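Local coordinates for glucokinase (Thermus thermophilus, PDB 3VOV), which probably transfers the terminal phosphate of ATP to glucose and related hexoses, as a zinc-containing hexokinase of the ROK family, at residues M1-L6 / G16-K21; L23-V28 / E48-E53; T134-G139 / L180-A185; L160-G165 / G175-L180; T191-R196 / D211-R216. One frame throughout, in Å; residues are numbered along the deposited sequence.

Contact 1 of 5, residues M1-L6 / G16-K21; sequences MKVVGL and GVFDGK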
# COMPACT_ATOMS: atom_id res chain seq x y z
N MET B 1 20.10 40.04 -26.94
CA MET B 1 19.10 39.20 -27.72
C MET B 1 17.70 39.28 -27.08
O MET B 1 17.57 39.21 -25.85
CB MET B 1 19.62 37.77 -27.86
CG MET B 1 19.01 36.98 -29.04
SD MET B 1 17.86 35.85 -28.27
CE MET B 1 19.01 34.71 -27.46
N LYS B 2 16.69 39.51 -27.91
CA LYS B 2 15.31 39.60 -27.45
C LYS B 2 14.47 38.52 -28.08
O LYS B 2 14.66 38.19 -29.26
CB LYS B 2 14.67 40.95 -27.86
CG LYS B 2 14.86 42.12 -26.85
CD LYS B 2 16.29 42.25 -26.41
CE LYS B 2 16.65 43.67 -25.97
NZ LYS B 2 18.13 43.80 -26.19
N VAL B 3 13.53 37.97 -27.29
CA VAL B 3 12.50 37.07 -27.83
C VAL B 3 11.16 37.55 -27.34
O VAL B 3 11.11 38.51 -26.60
CB VAL B 3 12.71 35.59 -27.39
CG1 VAL B 3 14.08 35.11 -27.84
CG2 VAL B 3 12.57 35.47 -25.82
N VAL B 4 10.09 36.86 -27.75
CA VAL B 4 8.75 37.09 -27.25
C VAL B 4 8.29 35.80 -26.57
O VAL B 4 8.48 34.74 -27.13
CB VAL B 4 7.77 37.40 -28.38
CG1 VAL B 4 6.34 37.43 -27.88
CG2 VAL B 4 8.17 38.77 -29.07
N GLY B 5 7.77 35.90 -25.34
CA GLY B 5 7.13 34.76 -24.70
C GLY B 5 5.63 34.86 -24.87
O GLY B 5 5.08 35.96 -24.88
N LEU B 6 4.97 33.72 -24.99
CA LEU B 6 3.51 33.64 -25.00
C LEU B 6 3.09 32.53 -24.04
O LEU B 6 3.72 31.45 -24.04
CB LEU B 6 2.98 33.30 -26.40
CG LEU B 6 3.17 34.32 -27.52
CD1 LEU B 6 2.94 33.76 -28.95
CD2 LEU B 6 2.18 35.47 -27.22
N GLY B 16 4.90 38.74 -23.78
CA GLY B 16 5.84 39.80 -23.44
C GLY B 16 7.14 39.59 -24.13
O GLY B 16 7.52 38.43 -24.37
N VAL B 17 7.79 40.70 -24.50
CA VAL B 17 9.19 40.69 -24.95
C VAL B 17 10.05 40.42 -23.73
O VAL B 17 9.68 40.81 -22.62
CB VAL B 17 9.59 42.03 -25.65
CG1 VAL B 17 11.06 42.05 -26.03
CG2 VAL B 17 8.73 42.27 -26.92
N PHE B 18 11.13 39.68 -23.91
CA PHE B 18 11.91 39.19 -22.81
C PHE B 18 13.35 39.36 -23.23
O PHE B 18 13.67 39.06 -24.37
CB PHE B 18 11.64 37.70 -22.60
CG PHE B 18 12.47 37.04 -21.54
CD1 PHE B 18 12.25 37.33 -20.19
CD2 PHE B 18 13.46 36.11 -21.89
CE1 PHE B 18 13.00 36.72 -19.21
CE2 PHE B 18 14.18 35.47 -20.94
CZ PHE B 18 13.98 35.78 -19.56
N ASP B 19 14.22 39.78 -22.31
CA ASP B 19 15.61 40.06 -22.71
C ASP B 19 16.64 39.07 -22.19
O ASP B 19 17.86 39.28 -22.35
CB ASP B 19 15.99 41.48 -22.29
CG ASP B 19 16.08 41.64 -20.78
OD1 ASP B 19 16.04 40.63 -20.02
OD2 ASP B 19 16.20 42.80 -20.34
N GLY B 20 16.15 37.96 -21.63
CA GLY B 20 17.02 36.92 -21.08
C GLY B 20 16.94 36.94 -19.57
O GLY B 20 17.22 35.91 -18.92
N LYS B 21 16.49 38.07 -19.00
CA LYS B 21 16.34 38.21 -17.53
C LYS B 21 15.01 38.82 -17.14
O LYS B 21 14.46 38.44 -16.14
CB LYS B 21 17.47 39.08 -16.92
CG LYS B 21 18.87 38.39 -16.81
CD LYS B 21 18.76 36.95 -16.19
CE LYS B 21 20.05 36.45 -15.48
NZ LYS B 21 19.86 34.98 -15.10
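Four backbone hydrogen bonds join residues 1-6 to residues 16-21 as the two arms of an antiparallel beta hairpin, and they come as two closed pairs. At the first hydrogen-bonded pair Val-3 N gives to Phe-18 O over 3.1 Å, nearly along the C=O axis, while Phe-18 N returns to Val-3 O at 2.9 Å from above the carbonyl plane. At the second, Gly-5 N reaches Gly-16 O at 2.7 Å and Gly-16 N meets Gly-5 O at 3.0 Å. Val-4 and Val-17 form the non-hydrogen-bonded pair between them, so their peptide groups turn outward: Val-4 bonds to the backbones of Ala-60 and Gly-62, and Val-17 N to Ser-25 OG. Inside the hairpin, Val-3 O also receives a CA-H...O contact from Val-17 CA at 3.3 Å. Where the strand ends, Asp-19 OD1 closes an Asx turn by accepting from Lys-21 N (2.8 Å), and it takes a further bond from Arg-22 N. Side chains follow the register: Val-4 CG2 touches Val-17 CG2 on one face, whereas on the other Val-3 CG2 lies at the edge of the Phe-18 ring. Helix 36-54 covers the valine face through Ala-47, Glu-51 and Ala-54; helix 284-299 lies against Phe-18 with Ala-290 and Leu-291, and strand 61-65 runs parallel to strand 3-8 on the side away from strand 12-18.

Contact 2 of 5, residues L23-V28 / E48-E53; sequences LLSKVV and ERAERE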
# COMPACT_ATOMS: atom_id res chain seq x y z
N LEU B 23 11.08 40.74 -18.38
CA LEU B 23 10.09 41.14 -19.37
C LEU B 23 10.30 42.62 -19.73
O LEU B 23 10.52 43.43 -18.83
CB LEU B 23 8.70 40.96 -18.79
CG LEU B 23 8.25 39.48 -18.58
CD1 LEU B 23 6.89 39.38 -17.83
CD2 LEU B 23 8.23 38.77 -19.94
N LEU B 24 10.21 42.97 -21.02
CA LEU B 24 10.21 44.39 -21.41
C LEU B 24 8.82 44.91 -21.67
O LEU B 24 8.64 46.12 -21.84
CB LEU B 24 11.13 44.68 -22.62
CG LEU B 24 12.55 44.14 -22.46
CD1 LEU B 24 13.40 44.33 -23.73
CD2 LEU B 24 13.26 44.70 -21.25
N SER B 25 7.83 44.00 -21.70
CA SER B 25 6.43 44.32 -21.86
C SER B 25 5.59 43.18 -21.31
O SER B 25 6.09 42.08 -21.10
CB SER B 25 6.05 44.60 -23.34
OG SER B 25 6.37 43.51 -24.21
N LYS B 26 4.31 43.46 -21.07
CA LYS B 26 3.37 42.44 -20.62
C LYS B 26 1.93 42.71 -21.07
O LYS B 26 1.32 43.69 -20.64
CB LYS B 26 3.41 42.23 -19.11
CG LYS B 26 2.51 41.08 -18.72
CD LYS B 26 2.78 40.49 -17.38
CE LYS B 26 1.78 39.37 -17.10
NZ LYS B 26 1.80 39.05 -15.66
N VAL B 27 1.37 41.81 -21.88
CA VAL B 27 0.06 42.03 -22.51
C VAL B 27 -0.77 40.87 -22.11
O VAL B 27 -0.31 39.72 -22.11
CB VAL B 27 0.22 42.12 -24.05
CG1 VAL B 27 -1.16 41.95 -24.81
CG2 VAL B 27 0.89 43.44 -24.41
N VAL B 28 -2.00 41.14 -21.70
CA VAL B 28 -2.90 40.04 -21.37
C VAL B 28 -4.21 40.30 -22.10
O VAL B 28 -4.70 41.44 -22.09
CB VAL B 28 -3.06 39.85 -19.83
CG1 VAL B 28 -4.10 38.79 -19.48
CG2 VAL B 28 -1.68 39.57 -19.15
N GLU B 48 2.56 40.80 -31.37
CA GLU B 48 2.83 42.11 -32.01
C GLU B 48 2.65 43.25 -31.03
O GLU B 48 3.50 44.17 -30.96
CB GLU B 48 1.95 42.32 -33.26
CG GLU B 48 2.81 42.65 -34.50
CD GLU B 48 2.73 44.12 -35.02
OE1 GLU B 48 2.82 45.10 -34.22
OE2 GLU B 48 2.61 44.28 -36.27
N ARG B 49 1.56 43.20 -30.27
CA ARG B 49 1.32 44.20 -29.25
C ARG B 49 2.45 44.29 -28.21
O ARG B 49 2.89 45.41 -27.86
CB ARG B 49 -0.05 44.01 -28.59
CG ARG B 49 -0.38 45.12 -27.62
CD ARG B 49 -1.79 45.05 -27.11
NE ARG B 49 -1.84 45.67 -25.80
CZ ARG B 49 -2.84 45.55 -24.93
NH1 ARG B 49 -3.93 44.83 -25.22
NH2 ARG B 49 -2.74 46.15 -23.74
N ALA B 50 2.92 43.15 -27.74
CA ALA B 50 4.03 43.12 -26.78
C ALA B 50 5.28 43.77 -27.39
O ALA B 50 6.05 44.45 -26.71
CB ALA B 50 4.34 41.65 -26.37
N GLU B 51 5.47 43.53 -28.67
CA GLU B 51 6.61 44.06 -29.36
C GLU B 51 6.47 45.58 -29.56
O GLU B 51 7.45 46.30 -29.45
CB GLU B 51 6.79 43.33 -30.67
CG GLU B 51 7.50 41.98 -30.48
CD GLU B 51 7.70 41.27 -31.79
OE1 GLU B 51 6.79 41.31 -32.64
OE2 GLU B 51 8.76 40.65 -31.99
N ARG B 52 5.26 46.05 -29.84
CA ARG B 52 5.00 47.50 -29.93
C ARG B 52 5.21 48.17 -28.57
O ARG B 52 5.82 49.25 -28.48
CB ARG B 52 3.58 47.79 -30.42
CG ARG B 52 3.36 47.41 -31.87
CD ARG B 52 2.08 48.02 -32.42
NE ARG B 52 0.86 47.52 -31.78
CZ ARG B 52 0.19 46.43 -32.17
NH1 ARG B 52 0.63 45.70 -33.19
NH2 ARG B 52 -0.91 46.07 -31.52
N GLU B 53 4.72 47.52 -27.51
CA GLU B 53 4.90 48.07 -26.17
C GLU B 53 6.32 48.04 -25.64
O GLU B 53 6.68 48.88 -24.80
CB GLU B 53 3.99 47.38 -25.19
CG GLU B 53 2.60 47.84 -25.33
CD GLU B 53 1.70 47.24 -24.28
OE1 GLU B 53 2.19 46.89 -23.18
OE2 GLU B 53 0.48 47.15 -24.57
O HOH W 1 6.65 47.95 -21.82
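Helix 36-54 packs here over one face of the mixed five-stranded sheet of an actin-like ATPase domain, near its outer strand 27-30; the start of that strand and the residues leading into it supply the other half of the contact. Arg-49 shows how a long side chain can serve both apolar and charged partners. It leaves CB with CG anti to the backbone N (chi1 -174°) and stays extended as far as NE. CG meets Val-27 CG2 at 3.8 Å; CD, one bond further, lies against Val-27 CG1 at 3.9 Å. NE still touches the valine, but points its N-H to Glu-53 OE2, 3.0 Å away and close to the guanidinium plane, in a salt bridge one helical turn long. At the tip, CZ and NH1 also lie against Val-27 CG1, which sits 3.7 Å above one guanidinium face, nearer the border of the group than its middle; NH2 adds a weak bond to the same OE2. Deeper in, Ser-25 OG, tucked between the backbone N and the carbonyl carbon (chi1 57°), donates to Ala-50 O at 2.7 Å from above the carbonyl plane and accepts from Val-17 N. An alanine here would lose both bonds and would probably loosen the tie between strand 12-18 and the helix. Beside it, one water donates twice, to Leu-24 O at 2.7 Å and to Glu-53 O at 3.1 Å.

Contact 3 of 5, residues T134-G139 / L180-A185; sequences TGIGGG and LAAGRA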
# COMPACT_ATOMS: atom_id res chain seq x y z
N THR B 134 -5.02 22.19 -9.80
CA THR B 134 -6.13 21.34 -10.15
C THR B 134 -5.62 19.90 -10.39
O THR B 134 -6.20 18.94 -9.88
CB THR B 134 -6.83 21.91 -11.42
OG1 THR B 134 -7.60 23.07 -11.04
CG2 THR B 134 -7.80 20.91 -11.92
N GLY B 135 -4.55 19.80 -11.19
CA GLY B 135 -3.77 18.59 -11.42
C GLY B 135 -2.40 18.70 -10.74
O GLY B 135 -2.11 19.72 -10.09
N ILE B 136 -1.56 17.68 -10.86
CA ILE B 136 -0.18 17.82 -10.44
C ILE B 136 0.69 17.67 -11.66
O ILE B 136 0.60 16.68 -12.34
CB ILE B 136 0.25 16.79 -9.34
CG1 ILE B 136 -0.31 17.26 -7.99
CG2 ILE B 136 1.78 16.68 -9.30
CD1 ILE B 136 -0.16 16.29 -6.82
N GLY B 137 1.52 18.66 -11.93
CA GLY B 137 2.53 18.54 -12.94
C GLY B 137 3.91 18.92 -12.44
O GLY B 137 4.09 19.25 -11.26
N GLY B 138 4.87 18.91 -13.33
CA GLY B 138 6.22 19.28 -12.93
C GLY B 138 7.17 19.46 -14.07
O GLY B 138 6.77 19.49 -15.22
N GLY B 139 8.44 19.58 -13.76
CA GLY B 139 9.44 19.72 -14.80
C GLY B 139 10.78 19.42 -14.21
O GLY B 139 10.99 19.64 -13.00
N LEU B 180 -3.54 11.22 -6.00
CA LEU B 180 -3.53 11.17 -4.54
C LEU B 180 -3.64 12.53 -3.90
O LEU B 180 -4.16 12.64 -2.78
CB LEU B 180 -2.21 10.55 -4.04
CG LEU B 180 -2.07 9.03 -4.36
CD1 LEU B 180 -0.61 8.61 -4.05
CD2 LEU B 180 -3.12 8.12 -3.58
N ALA B 181 -3.08 13.55 -4.58
CA ALA B 181 -2.75 14.81 -3.91
C ALA B 181 -3.08 16.08 -4.68
O ALA B 181 -2.89 17.20 -4.15
CB ALA B 181 -1.26 14.82 -3.51
N ALA B 182 -3.55 15.95 -5.92
CA ALA B 182 -3.91 17.17 -6.67
C ALA B 182 -5.13 17.85 -6.02
O ALA B 182 -5.87 17.23 -5.27
CB ALA B 182 -4.20 16.83 -8.15
N GLY B 183 -5.31 19.14 -6.34
CA GLY B 183 -6.56 19.85 -6.10
C GLY B 183 -7.80 19.05 -6.32
O GLY B 183 -8.60 18.93 -5.42
N ARG B 184 -7.96 18.47 -7.50
CA ARG B 184 -9.16 17.72 -7.79
C ARG B 184 -9.23 16.42 -7.02
O ARG B 184 -10.30 15.91 -6.79
CB ARG B 184 -9.29 17.42 -9.28
CG ARG B 184 -9.64 18.66 -10.12
CD ARG B 184 -9.74 18.31 -11.59
NE ARG B 184 -10.70 17.25 -11.76
CZ ARG B 184 -10.42 16.05 -12.25
NH1 ARG B 184 -11.40 15.16 -12.37
NH2 ARG B 184 -9.21 15.77 -12.65
N ALA B 185 -8.08 15.87 -6.64
CA ALA B 185 -8.08 14.66 -5.80
C ALA B 185 -8.59 14.99 -4.38
O ALA B 185 -9.39 14.26 -3.80
CB ALA B 185 -6.69 14.11 -5.75
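Thr-134 O is the best-held polar atom, and between the two segments one hydrogen bond grips it: Arg-184 N donates at 3.0 Å, in the carbonyl plane and on a lone pair, with an N-H...O angle of 165°. The donor belongs to the first turn of helix 183-194, so the carbonyl lies at the positive end of that helix, which would probably strengthen the bond. Gly-183 lets the chains come this close, because a side chain on it would press against Thr-134 CA. Ala-182, at the N-cap position, sets its CB 3.4 Å from Thr-134 O. Along the outer side the arginine chain crosses the threonine obliquely, with CD only 3.3 Å from Thr-134 CG2; bent at chi3, it carries NH1 on to Tyr-192 O of the second subunit. Ile-136 fills the inner side. Its CD1 rests on the backbone joining the two helices, 3.5 Å from Ala-182 N, and reaches Ala-181 CB at 3.8 Å, while Ile-136 N bonds to Glu-178 OE1. The glycine-rich turn and strand 136-142 form a hairpin with strand 127-132, an arrangement consistent with the second phosphate-binding loop of the actin-like ATPase fold, here backed by a helix start.

Contact 4 of 5, residues L160-G165 / G175-L180; sequences LTLLPG and GCLEAL. With ZN (zinc ion), chain G.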
# COMPACT_ATOMS: atom_id res chain seq x y z
N LEU B 160 3.96 9.53 -11.45
CA LEU B 160 4.73 8.44 -10.83
C LEU B 160 3.84 7.69 -9.87
O LEU B 160 3.01 8.28 -9.18
CB LEU B 160 5.97 8.98 -10.14
CG LEU B 160 7.13 9.17 -11.14
CD1 LEU B 160 7.18 10.59 -11.68
CD2 LEU B 160 8.45 8.77 -10.45
N THR B 161 3.99 6.37 -9.85
CA THR B 161 3.11 5.56 -9.05
C THR B 161 3.61 5.57 -7.59
O THR B 161 4.66 5.03 -7.31
CB THR B 161 3.11 4.13 -9.59
OG1 THR B 161 2.69 4.14 -10.96
CG2 THR B 161 2.14 3.21 -8.76
N LEU B 162 2.84 6.12 -6.66
CA LEU B 162 3.23 6.06 -5.27
C LEU B 162 2.39 5.09 -4.47
O LEU B 162 2.78 4.71 -3.37
CB LEU B 162 3.03 7.43 -4.61
CG LEU B 162 3.87 8.56 -5.16
CD1 LEU B 162 3.58 9.77 -4.32
CD2 LEU B 162 5.38 8.17 -5.11
N LEU B 163 1.19 4.78 -4.94
CA LEU B 163 0.35 3.84 -4.20
C LEU B 163 -0.31 2.82 -5.12
O LEU B 163 -1.44 3.03 -5.59
CB LEU B 163 -0.68 4.59 -3.31
CG LEU B 163 -1.57 3.70 -2.40
CD1 LEU B 163 -0.76 3.17 -1.18
CD2 LEU B 163 -2.81 4.45 -1.93
N PRO B 164 0.35 1.68 -5.35
CA PRO B 164 -0.28 0.60 -6.15
C PRO B 164 -1.61 0.21 -5.51
O PRO B 164 -1.71 0.04 -4.30
CB PRO B 164 0.75 -0.55 -6.08
CG PRO B 164 2.08 0.15 -5.79
CD PRO B 164 1.69 1.28 -4.84
N GLY B 165 -2.66 0.12 -6.31
CA GLY B 165 -3.99 -0.18 -5.77
C GLY B 165 -4.69 1.04 -5.18
O GLY B 165 -5.76 0.91 -4.57
N GLY B 175 -3.19 5.43 -8.27
CA GLY B 175 -2.16 5.66 -7.26
C GLY B 175 -1.05 6.60 -7.66
O GLY B 175 -0.00 6.61 -7.01
N CYS B 176 -1.25 7.35 -8.77
CA CYS B 176 -0.33 8.39 -9.23
C CYS B 176 -0.30 9.48 -8.19
O CYS B 176 -1.30 9.72 -7.51
CB CYS B 176 -0.83 8.98 -10.56
SG CYS B 176 -0.63 7.84 -11.89
N LEU B 177 0.82 10.19 -8.09
CA LEU B 177 0.85 11.34 -7.20
C LEU B 177 -0.34 12.28 -7.48
O LEU B 177 -1.01 12.75 -6.54
CB LEU B 177 2.20 12.07 -7.36
CG LEU B 177 2.40 13.37 -6.59
CD1 LEU B 177 2.13 13.21 -5.08
CD2 LEU B 177 3.85 13.92 -6.84
N GLU B 178 -0.62 12.54 -8.77
CA GLU B 178 -1.75 13.42 -9.10
C GLU B 178 -3.04 12.92 -8.48
O GLU B 178 -3.82 13.67 -7.88
CB GLU B 178 -1.95 13.50 -10.62
CG GLU B 178 -3.18 14.34 -10.96
CD GLU B 178 -3.17 14.79 -12.41
OE1 GLU B 178 -2.51 15.80 -12.70
OE2 GLU B 178 -3.81 14.13 -13.27
N ALA B 179 -3.29 11.64 -8.65
CA ALA B 179 -4.56 11.07 -8.24
C ALA B 179 -4.67 11.00 -6.68
O ALA B 179 -5.75 10.72 -6.12
CB ALA B 179 -4.71 9.69 -8.83
N LEU B 180 -3.54 11.22 -6.00
CA LEU B 180 -3.53 11.17 -4.54
C LEU B 180 -3.64 12.53 -3.90
O LEU B 180 -4.16 12.64 -2.78
CB LEU B 180 -2.21 10.55 -4.04
CG LEU B 180 -2.07 9.03 -4.36
CD1 LEU B 180 -0.61 8.61 -4.05
CD2 LEU B 180 -3.12 8.12 -3.58
ZN ZN G . -1.74 9.24 -13.55
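The flat peptide group of Gly-175 is met within its plane: the N-H groups of Leu-162 and Leu-163 both point at its oxygen. Leu-162 N lies at 2.9 Å and Leu-163 N at 3.0 Å from Gly-175 O, the latter on a lone pair. This double acceptor belongs to the zinc-binding loop of the ROK family, whose ends are drawn together just before helix 177-181. A third bond runs the other way, from Leu-177 N to Leu-160 O at 3.1 Å, nearly along the C=O axis. Gly-175 CA sits 3.2 Å from Leu-163 O in a CA-H...O contact, and a side chain at this position would collide with that oxygen. Beside the backbone bonds, leucine side chains pack together: Leu-162 CD1 lies alongside Leu-177 CD1, while Leu-180 spreads its two methyls, CD1 to Leu-162 CB and CD2 at 4.0 Å from Leu-163 CD2. Tyr-224 and Val-225 of helix 212-236 continue this apolar patch, and Ser-231 of the third subunit binds Thr-161 N. On the far end of Cys-176, at the N-cap position, SG coordinates the zinc ion at 2.4 Å, joining Cys-169 SG, Cys-171 SG and His-159 ND1.

Contact 5 of 5, residues T191-R196 / D211-R216; sequences TYAFQR and DPKAER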
# COMPACT_ATOMS: atom_id res chain seq x y z
N THR B 191 -15.40 15.48 -0.97
CA THR B 191 -16.80 15.37 -1.37
C THR B 191 -17.34 13.97 -1.04
O THR B 191 -18.44 13.84 -0.53
CB THR B 191 -16.94 15.71 -2.89
OG1 THR B 191 -16.55 17.08 -3.09
CG2 THR B 191 -18.35 15.48 -3.40
N TYR B 192 -16.56 12.93 -1.28
CA TYR B 192 -17.01 11.57 -0.91
C TYR B 192 -17.19 11.40 0.61
O TYR B 192 -18.22 10.88 1.10
CB TYR B 192 -16.00 10.53 -1.47
CG TYR B 192 -16.35 9.12 -1.04
CD1 TYR B 192 -17.37 8.41 -1.69
CD2 TYR B 192 -15.69 8.53 0.03
CE1 TYR B 192 -17.71 7.11 -1.28
CE2 TYR B 192 -16.04 7.22 0.46
CZ TYR B 192 -17.04 6.53 -0.20
OH TYR B 192 -17.36 5.25 0.19
N ALA B 193 -16.19 11.83 1.36
CA ALA B 193 -16.14 11.60 2.81
C ALA B 193 -17.12 12.49 3.58
O ALA B 193 -17.74 12.02 4.55
CB ALA B 193 -14.72 11.80 3.32
N PHE B 194 -17.27 13.75 3.16
CA PHE B 194 -18.28 14.63 3.76
C PHE B 194 -19.69 14.44 3.23
O PHE B 194 -20.62 15.04 3.77
CB PHE B 194 -17.85 16.09 3.70
CG PHE B 194 -16.75 16.42 4.68
CD1 PHE B 194 -17.04 16.86 5.98
CD2 PHE B 194 -15.41 16.23 4.34
CE1 PHE B 194 -16.02 17.12 6.90
CE2 PHE B 194 -14.35 16.49 5.28
CZ PHE B 194 -14.68 16.95 6.53
N GLN B 195 -19.85 13.64 2.16
CA GLN B 195 -21.16 13.37 1.56
C GLN B 195 -21.90 14.63 1.06
O GLN B 195 -23.11 14.67 1.08
CB GLN B 195 -22.05 12.52 2.50
CG GLN B 195 -21.32 11.29 2.98
CD GLN B 195 -22.22 10.33 3.73
OE1 GLN B 195 -23.31 10.01 3.28
NE2 GLN B 195 -21.75 9.85 4.88
N ARG B 196 -21.15 15.64 0.60
CA ARG B 196 -21.67 16.86 -0.01
C ARG B 196 -20.52 17.49 -0.81
O ARG B 196 -19.35 17.13 -0.58
CB ARG B 196 -22.13 17.85 1.07
CG ARG B 196 -20.99 18.35 1.93
CD ARG B 196 -21.46 19.37 2.95
NE ARG B 196 -20.55 19.45 4.09
CZ ARG B 196 -19.68 20.43 4.29
NH1 ARG B 196 -19.59 21.42 3.42
NH2 ARG B 196 -18.91 20.42 5.37
N ASP B 211 -11.46 20.33 11.90
CA ASP B 211 -12.30 19.19 11.60
C ASP B 211 -11.46 17.90 11.41
O ASP B 211 -10.57 17.87 10.56
CB ASP B 211 -13.14 19.50 10.36
CG ASP B 211 -13.98 18.36 9.97
OD1 ASP B 211 -15.16 18.38 10.37
OD2 ASP B 211 -13.43 17.40 9.35
N PRO B 212 -11.74 16.84 12.20
CA PRO B 212 -10.82 15.70 12.19
C PRO B 212 -10.67 15.06 10.78
O PRO B 212 -9.55 14.69 10.39
CB PRO B 212 -11.46 14.69 13.18
CG PRO B 212 -12.51 15.42 13.93
CD PRO B 212 -12.90 16.65 13.10
N LYS B 213 -11.78 14.96 10.06
CA LYS B 213 -11.84 14.30 8.77
C LYS B 213 -11.04 15.15 7.79
O LYS B 213 -10.31 14.61 6.97
CB LYS B 213 -13.31 14.16 8.34
CG LYS B 213 -13.61 13.09 7.33
CD LYS B 213 -14.92 12.31 7.65
CE LYS B 213 -16.21 13.05 7.35
NZ LYS B 213 -16.71 13.77 8.57
N ALA B 214 -11.16 16.47 7.89
CA ALA B 214 -10.46 17.38 6.99
C ALA B 214 -8.96 17.29 7.20
O ALA B 214 -8.21 17.17 6.23
CB ALA B 214 -10.93 18.83 7.14
N GLU B 215 -8.55 17.37 8.47
CA GLU B 215 -7.16 17.16 8.85
C GLU B 215 -6.56 15.87 8.28
O GLU B 215 -5.47 15.87 7.69
CB GLU B 215 -7.02 17.19 10.40
CG GLU B 215 -7.31 18.58 10.99
CD GLU B 215 -7.17 18.65 12.53
OE1 GLU B 215 -7.21 17.58 13.22
OE2 GLU B 215 -7.02 19.77 13.06
N ARG B 216 -7.27 14.75 8.48
CA ARG B 216 -6.81 13.46 8.04
C ARG B 216 -6.46 13.46 6.56
O ARG B 216 -5.37 13.04 6.14
CB ARG B 216 -7.87 12.38 8.33
CG ARG B 216 -7.25 10.96 8.50
CD ARG B 216 -8.33 9.82 8.50
NE ARG B 216 -7.74 8.48 8.68
CZ ARG B 216 -7.57 7.88 9.87
NH1 ARG B 216 -7.93 8.49 11.01
NH2 ARG B 216 -7.05 6.67 9.91
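Asp-211 opens helix 212-236 as its N-cap, and the end of helix 183-194 packs against this capped start in a helix-helix contact. With CG anti to the backbone N (chi1 177°), the aspartate turns OD2 back to accept from Ala-214 N at 2.9 Å on its anti lone pair. The same oxygen meets the edge of the Phe-194 ring, 3.1 Å from CZ; the carboxylate and ring planes are 47° apart, and the charge would probably polarise the ring hydrogens. An alanine here would lose the capping bond and the oxygen at the ring edge, and would probably fray the first turn. Past Pro-212, Lys-213 covers one face of the phenyl ring. CB touches CZ of Phe-194 at 3.6 Å, then bends at chi2, chi3 and chi4 fold the chain so that CE stands 4.0 Å from the ring centroid, over its centre, in a CH-pi contact. NZ lies off-centre, 4.3 Å from that centroid in a cation-pi interaction, while CE also reaches Ala-193 O at 3.4 Å. Ala-214 places CB 4.2 Å from Phe-194 CZ, with Leu-206 of helix 200-208 next to both. Beyond them Arg-216 turns to the second subunit, where its NH2 forms a salt bridge with OE1 of Glu-174.

The five contacts fall on opposite sides of the chain's centre. Contacts 1 and 2, centres about 9 Å apart, share one sheet: strand 12-18 serves as hairpin arm in the first and neighbours strand 27-30 in the second. Contacts 3, 4 and 5 lie on the other side of the centre; 3 and 4 both use helix 177-181, 3 and 5 helix 183-194, and all three touch the second subunit. Contacts 1 and 4 are buried and rely on backbone hydrogen bonds with aliphatic packing, contact 4 adding a metal. Contacts 2, 3 and 5 are only partly buried, and there long polar side chains take a larger share: a guanidinium against valine, an arginine crossing a threonine beside a backbone bond, a lysine over phenylalanine.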